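Local atomic coordinates of endo-1,4-beta-mannanase (PDB entry 5Y6T), a protein that probably hydrolyses internal beta-1,4-mannosidic linkages of mannan chains, as an endo-acting mannanase of glycoside hydrolase family 5. Residues G35-N40 with N49-Y54; D53-I58 with A100-V105; R203-I208 with I250-D255; Y244-L249 with L257-F262. All coordinates share one frame; numbering follows the deposited sequence.

Contact 1 of 4, residues G35-N40 with N49-Y54; sequences GRDFGN and NALEDY
The ring of Phe38 and the carboxylate of Asp37 are the two flat groups of this contact, and both meet one methyl, CD1 of Leu51. The methyl reaches the ring at its far atom, with Phe38 CZ to Leu51 CD1 at 4.0 Å, on an oblique path. The Phe38 side chain also touches Asp98 and Leu99 of helix 95-108 and Ile68 of strand 65-72, and Leu51 rests on Ile68 as well. At the carboxylate the approach is through carbon first: Leu51 CD1 is 3.9 Å from Asp37 CB, and Asp37 OD1 stands 4.0 Å from the same CD1, a plain van der Waals contact with a methyl. In Asp37, CG sits anti to the carbonyl carbon (chi1 -77°), and the carboxylate takes backbone N-H groups of the loop just before it, Asn33 N on OD1 and Gln32 N on OD2. The oxygens are therefore satisfied by the loop's own backbone while the methylene meets leucine. In a family 5 enzyme, whose fold is a (beta/alpha)8 barrel, residues 35-40 belong to the connection between the barrel strand 20-28 and helix 42-60, so the contact folds this loop back onto the helix it leads into. The interface is small, 121 Å² over both sides, and has no hydrogen bond across it; all three touching residues are nevertheless buried. The CA atoms of Asp37 and Leu51 remain 8.4 Å apart, so the side chains alone bridge the gap. The backbone of Asp37 has a partner of its own on helix 42-60, its O bonding to Thr47 OG1.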
loop_
_atom_site.group_PDB
_atom_site.type_symbol
_atom_site.label_atom_id
_atom_site.label_comp_id
_atom_site.label_asym_id
_atom_site.label_seq_id
_atom_site.Cartn_x
_atom_site.Cartn_y
_atom_site.Cartn_z
ATOM N N GLY A 35 -9.384 10.966 -3.083
ATOM C CA GLY A 35 -10.583 10.170 -2.969
ATOM C C GLY A 35 -11.534 10.342 -4.131
ATOM O O GLY A 35 -12.560 9.703 -4.155
ATOM N N ARG A 36 -11.133 11.152 -5.149
ATOM C CA ARG A 36 -12.025 11.477 -6.255
ATOM C C ARG A 36 -11.304 11.353 -7.586
ATOM O O ARG A 36 -11.592 12.055 -8.563
ATOM C CB ARG A 36 -12.601 12.887 -6.040
ATOM C CG ARG A 36 -13.391 12.976 -4.760
ATOM C CD ARG A 36 -14.052 14.331 -4.577
ATOM N NE ARG A 36 -15.002 14.362 -3.465
ATOM C CZ ARG A 36 -16.183 14.992 -3.503
ATOM N NH1 ARG A 36 -16.583 15.644 -4.601
ATOM N NH2 ARG A 36 -16.970 14.979 -2.441
ATOM N N ASP A 37 -10.348 10.428 -7.652
ATOM C CA ASP A 37 -9.600 10.224 -8.885
ATOM C C ASP A 37 -10.238 9.223 -9.839
ATOM O O ASP A 37 -10.087 9.308 -11.058
ATOM C CB ASP A 37 -8.188 9.759 -8.528
ATOM C CG ASP A 37 -7.324 10.904 -8.042
ATOM O OD1 ASP A 37 -7.384 11.974 -8.687
ATOM O OD2 ASP A 37 -6.558 10.743 -7.105
ATOM N N PHE A 38 -10.832 8.201 -9.261
ATOM C CA PHE A 38 -11.471 7.109 -9.992
ATOM C C PHE A 38 -12.932 6.985 -9.621
ATOM O O PHE A 38 -13.299 7.122 -8.467
ATOM C CB PHE A 38 -10.702 5.804 -9.692
ATOM C CG PHE A 38 -9.236 5.897 -10.021
ATOM C CD1 PHE A 38 -8.747 5.686 -11.277
ATOM C CD2 PHE A 38 -8.312 6.176 -9.009
ATOM C CE1 PHE A 38 -7.408 5.784 -11.569
ATOM C CE2 PHE A 38 -6.970 6.239 -9.276
ATOM C CZ PHE A 38 -6.487 6.053 -10.535
ATOM N N GLY A 39 -13.772 6.644 -10.583
ATOM C CA GLY A 39 -15.180 6.558 -10.277
ATOM C C GLY A 39 -15.902 7.898 -10.559
ATOM O O GLY A 39 -15.273 8.981 -10.678
ATOM N N ASN A 40 -17.207 7.782 -10.701
ATOM C CA ASN A 40 -18.115 8.956 -10.910
ATOM C C ASN A 40 -17.677 9.840 -12.072
ATOM O O ASN A 40 -17.866 11.056 -12.053
ATOM C CB ASN A 40 -18.334 9.689 -9.608
ATOM C CG ASN A 40 -19.049 8.819 -8.582
ATOM O OD1 ASN A 40 -19.919 8.009 -8.946
ATOM N ND2 ASN A 40 -18.731 9.010 -7.303
ATOM N N ASN A 49 -5.749 12.836 -17.354
ATOM C CA ASN A 49 -4.536 13.351 -17.936
ATOM C C ASN A 49 -3.389 13.639 -16.920
ATOM O O ASN A 49 -2.201 13.304 -17.168
ATOM C CB ASN A 49 -4.837 14.634 -18.765
ATOM C CG ASN A 49 -5.594 14.347 -20.049
ATOM O OD1 ASN A 49 -5.403 13.313 -20.735
ATOM N ND2 ASN A 49 -6.466 15.267 -20.392
ATOM N N ALA A 50 -3.732 14.212 -15.778
ATOM C CA ALA A 50 -2.770 14.431 -14.724
ATOM C C ALA A 50 -2.203 13.086 -14.233
ATOM O O ALA A 50 -1.032 12.975 -14.089
ATOM C CB ALA A 50 -3.379 15.231 -13.575
ATOM N N LEU A 51 -3.046 12.089 -14.073
ATOM C CA LEU A 51 -2.658 10.772 -13.530
ATOM C C LEU A 51 -1.740 10.057 -14.516
ATOM O O LEU A 51 -0.709 9.498 -14.142
ATOM C CB LEU A 51 -3.858 9.943 -13.155
ATOM C CG LEU A 51 -4.645 10.444 -11.897
ATOM C CD1 LEU A 51 -6.020 9.825 -11.731
ATOM C CD2 LEU A 51 -3.872 10.279 -10.619
ATOM N N GLU A 52 -2.073 10.119 -15.792
ATOM C CA GLU A 52 -1.235 9.490 -16.807
ATOM C C GLU A 52 0.112 10.180 -16.963
ATOM O O GLU A 52 1.084 9.512 -17.213
ATOM C CB GLU A 52 -1.995 9.400 -18.139
ATOM C CG GLU A 52 -3.237 8.524 -18.008
ATOM C CD GLU A 52 -4.158 8.455 -19.257
ATOM O OE1 GLU A 52 -3.804 9.014 -20.313
ATOM O OE2 GLU A 52 -5.215 7.779 -19.179
ATOM N N ASP A 53 0.147 11.507 -16.806
ATOM C CA ASP A 53 1.354 12.261 -16.814
ATOM C C ASP A 53 2.251 11.784 -15.642
ATOM O O ASP A 53 3.462 11.694 -15.813
ATOM C CB ASP A 53 1.034 13.759 -16.740
ATOM C CG ASP A 53 2.241 14.647 -16.858
ATOM O OD1 ASP A 53 2.926 14.600 -17.878
ATOM O OD2 ASP A 53 2.517 15.353 -15.892
ATOM N N TYR A 54 1.680 11.438 -14.481
ATOM C CA TYR A 54 2.564 10.962 -13.411
ATOM C C TYR A 54 3.256 9.684 -13.830
ATOM O O TYR A 54 4.420 9.457 -13.506
ATOM C CB TYR A 54 1.780 10.690 -12.151
ATOM C CG TYR A 54 1.426 11.901 -11.380
ATOM C CD1 TYR A 54 2.395 12.695 -10.827
ATOM C CD2 TYR A 54 0.100 12.182 -11.100
ATOM C CE1 TYR A 54 2.029 13.814 -10.060
ATOM C CE2 TYR A 54 -0.260 13.271 -10.340
ATOM C CZ TYR A 54 0.706 14.066 -9.832
ATOM O OH TYR A 54 0.285 15.101 -9.069
#

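Contact 2 of 4, residues D53-I58 with A100-V105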
loop_
_atom_site.group_PDB
_atom_site.type_symbol
_atom_site.label_atom_id
_atom_site.label_comp_id
_atom_site.label_asym_id
_atom_site.label_seq_id
_atom_site.Cartn_x
_atom_site.Cartn_y
_atom_site.Cartn_z
ATOM N N ASP A 53 0.147 11.507 -16.806
ATOM C CA ASP A 53 1.354 12.261 -16.814
ATOM C C ASP A 53 2.251 11.784 -15.642
ATOM O O ASP A 53 3.462 11.694 -15.813
ATOM C CB ASP A 53 1.034 13.759 -16.740
ATOM C CG ASP A 53 2.241 14.647 -16.858
ATOM O OD1 ASP A 53 2.926 14.600 -17.878
ATOM O OD2 ASP A 53 2.517 15.353 -15.892
ATOM N N TYR A 54 1.680 11.438 -14.481
ATOM C CA TYR A 54 2.564 10.962 -13.411
ATOM C C TYR A 54 3.256 9.684 -13.830
ATOM O O TYR A 54 4.420 9.457 -13.506
ATOM C CB TYR A 54 1.780 10.690 -12.151
ATOM C CG TYR A 54 1.426 11.901 -11.380
ATOM C CD1 TYR A 54 2.395 12.695 -10.827
ATOM C CD2 TYR A 54 0.100 12.182 -11.100
ATOM C CE1 TYR A 54 2.029 13.814 -10.060
ATOM C CE2 TYR A 54 -0.260 13.271 -10.340
ATOM C CZ TYR A 54 0.706 14.066 -9.832
ATOM O OH TYR A 54 0.285 15.101 -9.069
ATOM N N ILE A 55 2.529 8.806 -14.517
ATOM C CA ILE A 55 3.126 7.523 -14.958
ATOM C C ILE A 55 4.297 7.771 -15.869
ATOM O O ILE A 55 5.405 7.227 -15.727
ATOM C CB ILE A 55 2.112 6.703 -15.737
ATOM C CG1 ILE A 55 1.003 6.135 -14.854
ATOM C CG2 ILE A 55 2.788 5.518 -16.389
ATOM C CD1 ILE A 55 -0.122 5.519 -15.633
ATOM N N VAL A 56 4.044 8.616 -16.861
ATOM C CA VAL A 56 5.115 8.976 -17.789
ATOM C C VAL A 56 6.380 9.615 -17.132
ATOM O O VAL A 56 7.529 9.180 -17.434
ATOM C CB VAL A 56 4.580 9.873 -18.965
ATOM C CG1 VAL A 56 5.729 10.205 -19.913
ATOM C CG2 VAL A 56 3.484 9.109 -19.766
ATOM N N ARG A 57 6.153 10.580 -16.267
ATOM C CA ARG A 57 7.206 11.331 -15.600
ATOM C C ARG A 57 7.977 10.449 -14.637
ATOM O O ARG A 57 9.193 10.520 -14.601
ATOM C CB ARG A 57 6.629 12.541 -14.922
ATOM C CG ARG A 57 6.107 13.541 -15.966
ATOM C CD ARG A 57 6.013 14.945 -15.437
ATOM N NE ARG A 57 4.977 15.138 -14.446
ATOM C CZ ARG A 57 5.162 15.631 -13.233
ATOM N NH1 ARG A 57 6.363 15.948 -12.806
ATOM N NH2 ARG A 57 4.124 15.801 -12.431
ATOM N N ILE A 58 7.274 9.520 -13.966
ATOM C CA ILE A 58 7.967 8.556 -13.110
ATOM C C ILE A 58 8.892 7.652 -13.920
ATOM O O ILE A 58 10.070 7.497 -13.555
ATOM C CB ILE A 58 6.947 7.774 -12.241
ATOM C CG1 ILE A 58 6.379 8.718 -11.185
ATOM C CG2 ILE A 58 7.624 6.529 -11.665
ATOM C CD1 ILE A 58 5.200 8.194 -10.424
ATOM N N ALA A 100 -8.711 0.712 -15.411
ATOM C CA ALA A 100 -8.305 0.032 -16.637
ATOM C C ALA A 100 -7.492 0.944 -17.520
ATOM O O ALA A 100 -6.481 0.525 -17.992
ATOM C CB ALA A 100 -9.493 -0.663 -17.389
ATOM N N GLN A 101 -7.992 2.139 -17.786
ATOM C CA GLN A 101 -7.306 3.126 -18.635
ATOM C C GLN A 101 -5.928 3.444 -18.017
ATOM O O GLN A 101 -4.891 3.440 -18.696
ATOM C CB GLN A 101 -8.109 4.401 -18.718
ATOM C CG GLN A 101 -9.378 4.391 -19.567
ATOM C CD GLN A 101 -9.923 5.806 -19.739
ATOM O OE1 GLN A 101 -9.246 6.678 -20.296
ATOM N NE2 GLN A 101 -11.065 6.081 -19.093
ATOM N N PHE A 102 -5.931 3.628 -16.703
ATOM C CA PHE A 102 -4.695 4.005 -15.972
ATOM C C PHE A 102 -3.658 2.862 -16.093
ATOM O O PHE A 102 -2.512 3.072 -16.467
ATOM C CB PHE A 102 -5.056 4.284 -14.521
ATOM C CG PHE A 102 -3.898 4.752 -13.679
ATOM C CD1 PHE A 102 -3.409 6.041 -13.835
ATOM C CD2 PHE A 102 -3.430 3.974 -12.652
ATOM C CE1 PHE A 102 -2.387 6.514 -13.056
ATOM C CE2 PHE A 102 -2.427 4.443 -11.834
ATOM C CZ PHE A 102 -1.912 5.728 -12.006
ATOM N N LEU A 103 -4.136 1.639 -15.919
ATOM C CA LEU A 103 -3.312 0.467 -16.012
ATOM C C LEU A 103 -2.830 0.180 -17.410
ATOM O O LEU A 103 -1.695 -0.294 -17.587
ATOM C CB LEU A 103 -4.035 -0.769 -15.461
ATOM C CG LEU A 103 -4.271 -0.768 -13.950
ATOM C CD1 LEU A 103 -5.325 -1.713 -13.517
ATOM C CD2 LEU A 103 -2.979 -1.102 -13.212
ATOM N N ASP A 104 -3.648 0.507 -18.412
ATOM C CA ASP A 104 -3.157 0.376 -19.786
ATOM C C ASP A 104 -1.999 1.343 -20.078
ATOM O O ASP A 104 -1.076 0.979 -20.812
ATOM C CB ASP A 104 -4.318 0.581 -20.784
ATOM C CG ASP A 104 -5.332 -0.514 -20.768
ATOM O OD1 ASP A 104 -5.144 -1.642 -20.145
ATOM O OD2 ASP A 104 -6.344 -0.261 -21.438
ATOM N N VAL A 105 -2.109 2.585 -19.575
ATOM C CA VAL A 105 -1.004 3.557 -19.700
ATOM C C VAL A 105 0.241 3.073 -18.943
ATOM O O VAL A 105 1.367 3.135 -19.438
ATOM C CB VAL A 105 -1.441 4.945 -19.339
ATOM C CG1 VAL A 105 -0.281 5.899 -19.409
ATOM C CG2 VAL A 105 -2.479 5.422 -20.381
#
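Ile55 pushes its terminal methyl into the angle between Phe102 and Val105, and the tight part of the contact is gathered round that one atom. CD1 of Ile55 stands over a face of the Phe102 ring, 4.0 Å from the centroid and 26° off the normal, a CH-pi contact displaced toward the rim, where CD1 is 3.6 Å from Phe102 CE1. The same methyl lies 3.5 Å from Phe102 O and 3.8 Å from Val105 CG1. An extended chain (chi2 170°) carries it across to the other helix, although the nearest CA atoms, those of Ile55 and Val105, are 7.4 Å apart. The outer side is looser: Val56 is exposed and its side chain comes no closer than 5.0 Å to residues 100-105, while the salt bridge from Arg57 NE to Asp53 OD2 (2.9 Å) runs along its own helix, turned from the interface. Helices 42-60 and 95-108 thus pack side by side outside the barrel, with Leu66 of strand 65-72 touching both Ile55 and Phe102. Cut back to an alanine, Ile55 would probably leave the Phe102 face and Val105 CG1 without their partner, opening a gap between the helices. With no hydrogen bond across, cohesion here rests on dispersion and apolar burial, which depend on shape and fit.

Contact 3 of 4, residues R203-I208 with I250-D255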
loop_
_atom_site.group_PDB
_atom_site.type_symbol
_atom_site.label_atom_id
_atom_site.label_comp_id
_atom_site.label_asym_id
_atom_site.label_seq_id
_atom_site.Cartn_x
_atom_site.Cartn_y
_atom_site.Cartn_z
ATOM N N ARG A 203 -10.690 -5.781 14.818
ATOM C CA ARG A 203 -11.628 -5.409 13.761
ATOM C C ARG A 203 -10.901 -4.966 12.475
ATOM O O ARG A 203 -11.350 -5.273 11.362
ATOM C CB ARG A 203 -12.602 -4.342 14.252
ATOM C CG ARG A 203 -13.507 -4.814 15.376
ATOM C CD ARG A 203 -14.600 -3.790 15.598
ATOM N NE ARG A 203 -15.630 -4.166 16.582
ATOM C CZ ARG A 203 -16.729 -4.880 16.299
ATOM N NH1 ARG A 203 -16.955 -5.355 15.082
ATOM N NH2 ARG A 203 -17.626 -5.091 17.242
ATOM N N LEU A 204 -9.747 -4.291 12.647
ATOM C CA LEU A 204 -8.921 -3.869 11.505
ATOM C C LEU A 204 -8.341 -5.066 10.793
ATOM O O LEU A 204 -8.405 -5.170 9.544
ATOM C CB LEU A 204 -7.829 -2.911 11.921
ATOM C CG LEU A 204 -8.387 -1.604 12.526
ATOM C CD1 LEU A 204 -7.241 -0.747 13.066
ATOM C CD2 LEU A 204 -9.207 -0.795 11.524
ATOM N N GLN A 205 -7.757 -5.967 11.583
ATOM C CA GLN A 205 -7.287 -7.221 11.028
ATOM C C GLN A 205 -8.338 -8.029 10.313
ATOM O O GLN A 205 -8.064 -8.619 9.256
ATOM C CB GLN A 205 -6.601 -8.092 12.091
ATOM C CG GLN A 205 -5.304 -7.511 12.663
ATOM C CD GLN A 205 -4.960 -8.166 13.998
ATOM O OE1 GLN A 205 -5.828 -8.360 14.890
ATOM N NE2 GLN A 205 -3.687 -8.423 14.201
ATOM N N SER A 206 -9.512 -8.170 10.937
ATOM C CA SER A 206 -10.626 -8.900 10.286
ATOM C C SER A 206 -10.990 -8.276 8.936
ATOM O O SER A 206 -11.142 -8.972 7.956
ATOM C CB SER A 206 -11.812 -8.976 11.265
ATOM O OG SER A 206 -12.863 -9.735 10.668
ATOM N N PHE A 207 -11.109 -6.935 8.917
ATOM C CA PHE A 207 -11.452 -6.127 7.717
ATOM C C PHE A 207 -10.424 -6.422 6.613
ATOM O O PHE A 207 -10.789 -6.689 5.484
ATOM C CB PHE A 207 -11.516 -4.637 8.139
ATOM C CG PHE A 207 -11.903 -3.650 7.059
ATOM C CD1 PHE A 207 -13.233 -3.509 6.670
ATOM C CD2 PHE A 207 -10.986 -2.782 6.553
ATOM C CE1 PHE A 207 -13.604 -2.521 5.799
ATOM C CE2 PHE A 207 -11.351 -1.758 5.684
ATOM C CZ PHE A 207 -12.674 -1.680 5.266
ATOM N N ILE A 208 -9.167 -6.437 7.010
ATOM C CA ILE A 208 -8.093 -6.702 6.115
ATOM C C ILE A 208 -8.119 -8.154 5.610
ATOM O O ILE A 208 -7.919 -8.415 4.390
ATOM C CB ILE A 208 -6.714 -6.312 6.731
ATOM C CG1 ILE A 208 -6.671 -4.768 6.902
ATOM C CG2 ILE A 208 -5.562 -6.782 5.862
ATOM C CD1 ILE A 208 -5.700 -4.347 7.966
ATOM N N ILE A 250 -5.619 -14.337 9.872
ATOM C CA ILE A 250 -6.576 -15.460 9.932
ATOM C C ILE A 250 -7.259 -15.585 11.279
ATOM O O ILE A 250 -8.489 -15.849 11.329
ATOM C CB ILE A 250 -5.913 -16.805 9.523
ATOM C CG1 ILE A 250 -5.423 -16.777 8.070
ATOM C CG2 ILE A 250 -6.939 -17.954 9.572
ATOM C CD1 ILE A 250 -4.406 -17.819 7.684
ATOM N N ASP A 251 -6.520 -15.366 12.371
ATOM C CA ASP A 251 -7.097 -15.411 13.717
ATOM C C ASP A 251 -8.218 -14.374 13.839
ATOM O O ASP A 251 -9.349 -14.684 14.311
ATOM C CB ASP A 251 -6.058 -15.201 14.772
ATOM C CG ASP A 251 -6.474 -15.772 16.112
ATOM O OD1 ASP A 251 -7.661 -16.142 16.210
ATOM O OD2 ASP A 251 -5.629 -15.810 17.036
ATOM N N ALA A 252 -7.999 -13.212 13.251
ATOM C CA ALA A 252 -8.979 -12.114 13.311
ATOM C C ALA A 252 -10.176 -12.293 12.423
ATOM O O ALA A 252 -11.305 -11.995 12.866
ATOM C CB ALA A 252 -8.263 -10.801 12.996
ATOM N N GLY A 253 -9.976 -12.702 11.156
ATOM C CA GLY A 253 -11.058 -12.646 10.162
ATOM C C GLY A 253 -11.616 -13.990 9.780
ATOM O O GLY A 253 -12.605 -14.065 9.067
ATOM N N GLY A 254 -10.852 -15.035 10.138
ATOM C CA GLY A 254 -11.253 -16.420 9.856
ATOM C C GLY A 254 -11.054 -17.004 8.507
ATOM O O GLY A 254 -11.375 -18.183 8.292
ATOM N N ASP A 255 -10.505 -16.239 7.546
ATOM C CA ASP A 255 -10.383 -16.723 6.185
ATOM C C ASP A 255 -8.934 -17.053 5.849
ATOM O O ASP A 255 -8.030 -16.182 5.804
ATOM C CB ASP A 255 -10.987 -15.711 5.206
ATOM C CG ASP A 255 -11.141 -16.265 3.824
ATOM O OD1 ASP A 255 -10.309 -17.088 3.339
ATOM O OD2 ASP A 255 -12.135 -15.842 3.193
#
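Gln205 and Ala252 meet through their beta carbons, which point at each other across the two helices: Gln205 CB to Ala252 CB is only 3.3 Å, a very close carbon-carbon approach. From there the glutamine turns off. CG lies anti to the carbonyl carbon (chi1 -65°) and the extended chain carries the amide past the alanine, so that NE2 bonds to the carbonyl oxygens of Tyr243 and Cys182. One residue on, Ser206 lies alongside the backbone of the other helix. Its CB is 3.5 Å from Ala252 O, and its OG, anti to its own N (chi1 -177°), rests 3.5 Å from Gly253 CA; neither is a hydrogen bond. That carbonyl is instead taken up by Gln202 NE2. The main chains are in direct contact, Ser206 CA and Gly253 CA 3.8 Å apart. A CB on Gly253 would lie 3.2 Å from Ser206 O, so the lack of a side chain there is what lets the backbones come so near. Gly254 then leaves helical geometry with positive phi (80°). Small residues at the point of closest approach are characteristic of tightly packed helix pairs, and here they join helices 201-218 and 246-253, which flank strand 223-228 in sequence within the outer layer of the (beta/alpha)8 barrel.

Contact 4 of 4, residues Y244-L249 with L257-F262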
loop_
_atom_site.group_PDB
_atom_site.type_symbol
_atom_site.label_atom_id
_atom_site.label_comp_id
_atom_site.label_asym_id
_atom_site.label_seq_id
_atom_site.Cartn_x
_atom_site.Cartn_y
_atom_site.Cartn_z
ATOM N N TYR A 244 0.227 -8.313 11.034
ATOM C CA TYR A 244 -0.344 -8.656 9.718
ATOM C C TYR A 244 0.259 -9.953 9.169
ATOM O O TYR A 244 0.206 -10.227 7.978
ATOM C CB TYR A 244 -0.160 -7.470 8.713
ATOM C CG TYR A 244 -0.667 -6.189 9.317
ATOM C CD1 TYR A 244 -1.992 -5.934 9.381
ATOM C CD2 TYR A 244 0.195 -5.325 9.987
ATOM C CE1 TYR A 244 -2.492 -4.817 10.034
ATOM C CE2 TYR A 244 -0.292 -4.179 10.578
ATOM C CZ TYR A 244 -1.637 -3.920 10.602
ATOM O OH TYR A 244 -2.108 -2.760 11.257
ATOM N N THR A 245 0.763 -10.769 10.087
ATOM C CA THR A 245 1.155 -12.127 9.755
ATOM C C THR A 245 -0.041 -12.935 9.340
ATOM O O THR A 245 -1.169 -12.615 9.673
ATOM C CB THR A 245 1.804 -12.826 10.949
ATOM O OG1 THR A 245 0.843 -12.916 11.996
ATOM C CG2 THR A 245 3.047 -12.041 11.438
ATOM N N ASP A 246 0.214 -14.049 8.647
ATOM C CA ASP A 246 -0.865 -14.966 8.251
ATOM C C ASP A 246 -1.639 -15.401 9.468
ATOM O O ASP A 246 -2.858 -15.362 9.479
ATOM C CB ASP A 246 -0.323 -16.211 7.564
ATOM C CG ASP A 246 0.399 -15.925 6.278
ATOM O OD1 ASP A 246 0.623 -14.779 5.844
ATOM O OD2 ASP A 246 0.725 -16.901 5.612
ATOM N N ASN A 247 -0.924 -15.740 10.544
ATOM C CA ASN A 247 -1.620 -16.232 11.697
ATOM C C ASN A 247 -2.510 -15.147 12.326
ATOM O O ASN A 247 -3.644 -15.458 12.620
ATOM C CB ASN A 247 -0.660 -16.764 12.751
ATOM C CG ASN A 247 -1.385 -17.305 13.938
ATOM O OD1 ASN A 247 -1.934 -18.413 13.891
ATOM N ND2 ASN A 247 -1.460 -16.508 14.989
ATOM N N CYS A 248 -2.033 -13.914 12.458
ATOM C CA CYS A 248 -2.882 -12.852 13.058
ATOM C C CYS A 248 -4.101 -12.507 12.184
ATOM O O CYS A 248 -5.181 -12.225 12.758
ATOM C CB CYS A 248 -2.091 -11.651 13.454
ATOM S SG CYS A 248 -0.948 -11.940 14.823
ATOM N N LEU A 249 -3.909 -12.357 10.882
ATOM C CA LEU A 249 -5.024 -11.999 9.934
ATOM C C LEU A 249 -6.059 -13.094 9.928
ATOM O O LEU A 249 -7.233 -12.844 10.048
ATOM C CB LEU A 249 -4.559 -11.759 8.536
ATOM C CG LEU A 249 -3.708 -10.493 8.399
ATOM C CD1 LEU A 249 -3.333 -10.205 6.993
ATOM C CD2 LEU A 249 -4.429 -9.274 8.971
ATOM N N LEU A 257 -7.399 -17.740 3.183
ATOM C CA LEU A 257 -6.804 -17.150 2.006
ATOM C C LEU A 257 -6.384 -15.704 2.191
ATOM O O LEU A 257 -5.734 -15.139 1.307
ATOM C CB LEU A 257 -7.721 -17.249 0.770
ATOM C CG LEU A 257 -8.084 -18.686 0.285
ATOM C CD1 LEU A 257 -9.064 -18.668 -0.884
ATOM C CD2 LEU A 257 -6.809 -19.436 -0.102
ATOM N N GLY A 258 -6.787 -15.104 3.294
ATOM C CA GLY A 258 -6.669 -13.661 3.474
ATOM C C GLY A 258 -5.332 -13.299 4.069
ATOM O O GLY A 258 -5.272 -12.784 5.212
ATOM N N VAL A 259 -4.265 -13.566 3.293
ATOM C CA VAL A 259 -2.890 -13.379 3.732
ATOM C C VAL A 259 -2.221 -12.472 2.717
ATOM O O VAL A 259 -2.526 -12.550 1.508
ATOM C CB VAL A 259 -2.154 -14.720 3.884
ATOM C CG1 VAL A 259 -2.826 -15.515 4.970
ATOM C CG2 VAL A 259 -2.054 -15.484 2.547
ATOM N N ILE A 260 -1.269 -11.650 3.182
ATOM C CA ILE A 260 -0.588 -10.714 2.292
ATOM C C ILE A 260 0.706 -11.338 1.753
ATOM O O ILE A 260 1.091 -12.428 2.229
ATOM C CB ILE A 260 -0.362 -9.370 2.937
ATOM C CG1 ILE A 260 0.675 -9.424 4.031
ATOM C CG2 ILE A 260 -1.666 -8.820 3.340
ATOM C CD1 ILE A 260 1.082 -8.079 4.604
ATOM N N ASP A 261 1.319 -10.734 0.743
ATOM C CA ASP A 261 2.448 -11.297 0.088
ATOM C C ASP A 261 3.736 -10.609 0.392
ATOM O O ASP A 261 4.780 -11.289 0.341
ATOM C CB ASP A 261 2.240 -11.275 -1.422
ATOM C CG ASP A 261 1.057 -12.119 -1.815
ATOM O OD1 ASP A 261 1.218 -13.394 -1.829
ATOM O OD2 ASP A 261 -0.049 -11.558 -1.984
ATOM N N PHE A 262 3.691 -9.275 0.586
ATOM C CA PHE A 262 4.855 -8.537 1.101
ATOM C C PHE A 262 4.453 -7.517 2.156
ATOM O O PHE A 262 3.384 -6.883 2.096
ATOM C CB PHE A 262 5.785 -7.983 0.035
ATOM C CG PHE A 262 5.213 -6.894 -0.875
ATOM C CD1 PHE A 262 5.245 -5.566 -0.500
ATOM C CD2 PHE A 262 4.692 -7.207 -2.106
ATOM C CE1 PHE A 262 4.839 -4.560 -1.348
ATOM C CE2 PHE A 262 4.235 -6.203 -2.953
ATOM C CZ PHE A 262 4.290 -4.890 -2.559
HETATM O O HOH W 1 -0.442 -12.183 6.001
#
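Asp246 leans on Val259 where helix 246-253 begins, and the contact belongs to the helix-to-strand return of a (beta/alpha)8 barrel, in which the chain leaves that helix and doubles back toward strand 262-266. The start is N-capped: Thr245 OG1 accepts from Cys248 N at 3.1 Å with an N-H...O angle of 164°, and Cys248 is tied by disulfide to Cys182. Followed outward, Asp246 CB lies 3.7 Å from Val259 CG1. With CG anti to the carbonyl carbon (chi1 -63°), the side chain bends nearer the loop than its first bond suggests, and CG is 3.5 Å from the same methyl. Beyond the fork, OD1 comes to 3.4 Å from Val259 CB, whereas OD2 is farther off. OD1 also receives a hydrogen bond from water 1 (2.8 Å) and a salt bridge from Lys291. That water donates to Tyr244 O as well and accepts from Ile260 N at 3.0 Å, so one molecule joins both segments where no direct hydrogen bond does. Were Asp246 replaced by an alanine, Lys291 is likely to lose this counter-charge and the water one of its bonds, leaving it freer to shift. Farther along the helix, Leu249 points at the opposing loop. It meets the inverse gamma turn centred on Gly258, with Leu249 CB 3.6 Å from Gly258 O; its CD1 ends 4.2 Å from Ile260 CG2.

How the contacts relate
Read from the N terminus, contact 1 closes the first circuit, a short one, folding the loop after strand 20-28 onto helix 42-60. Contact 2 opens on the same helix, sharing Asp53 and Tyr54, and closes a longer loop through strand 65-72 to helix 95-108; the two touch, as where Leu51 O meets Phe102 CE1 at 3.6 Å. After a long interval, contact 3 joins helix 201-218 to the end of helix 246-253. Contact 4, the shortest circuit, starts before that loop has closed and ends beyond it, so these two cross, with centres 9 Å apart. Contacts 2 and 4, about 29 Å apart between centres, lie on opposite sides of the chain's centre.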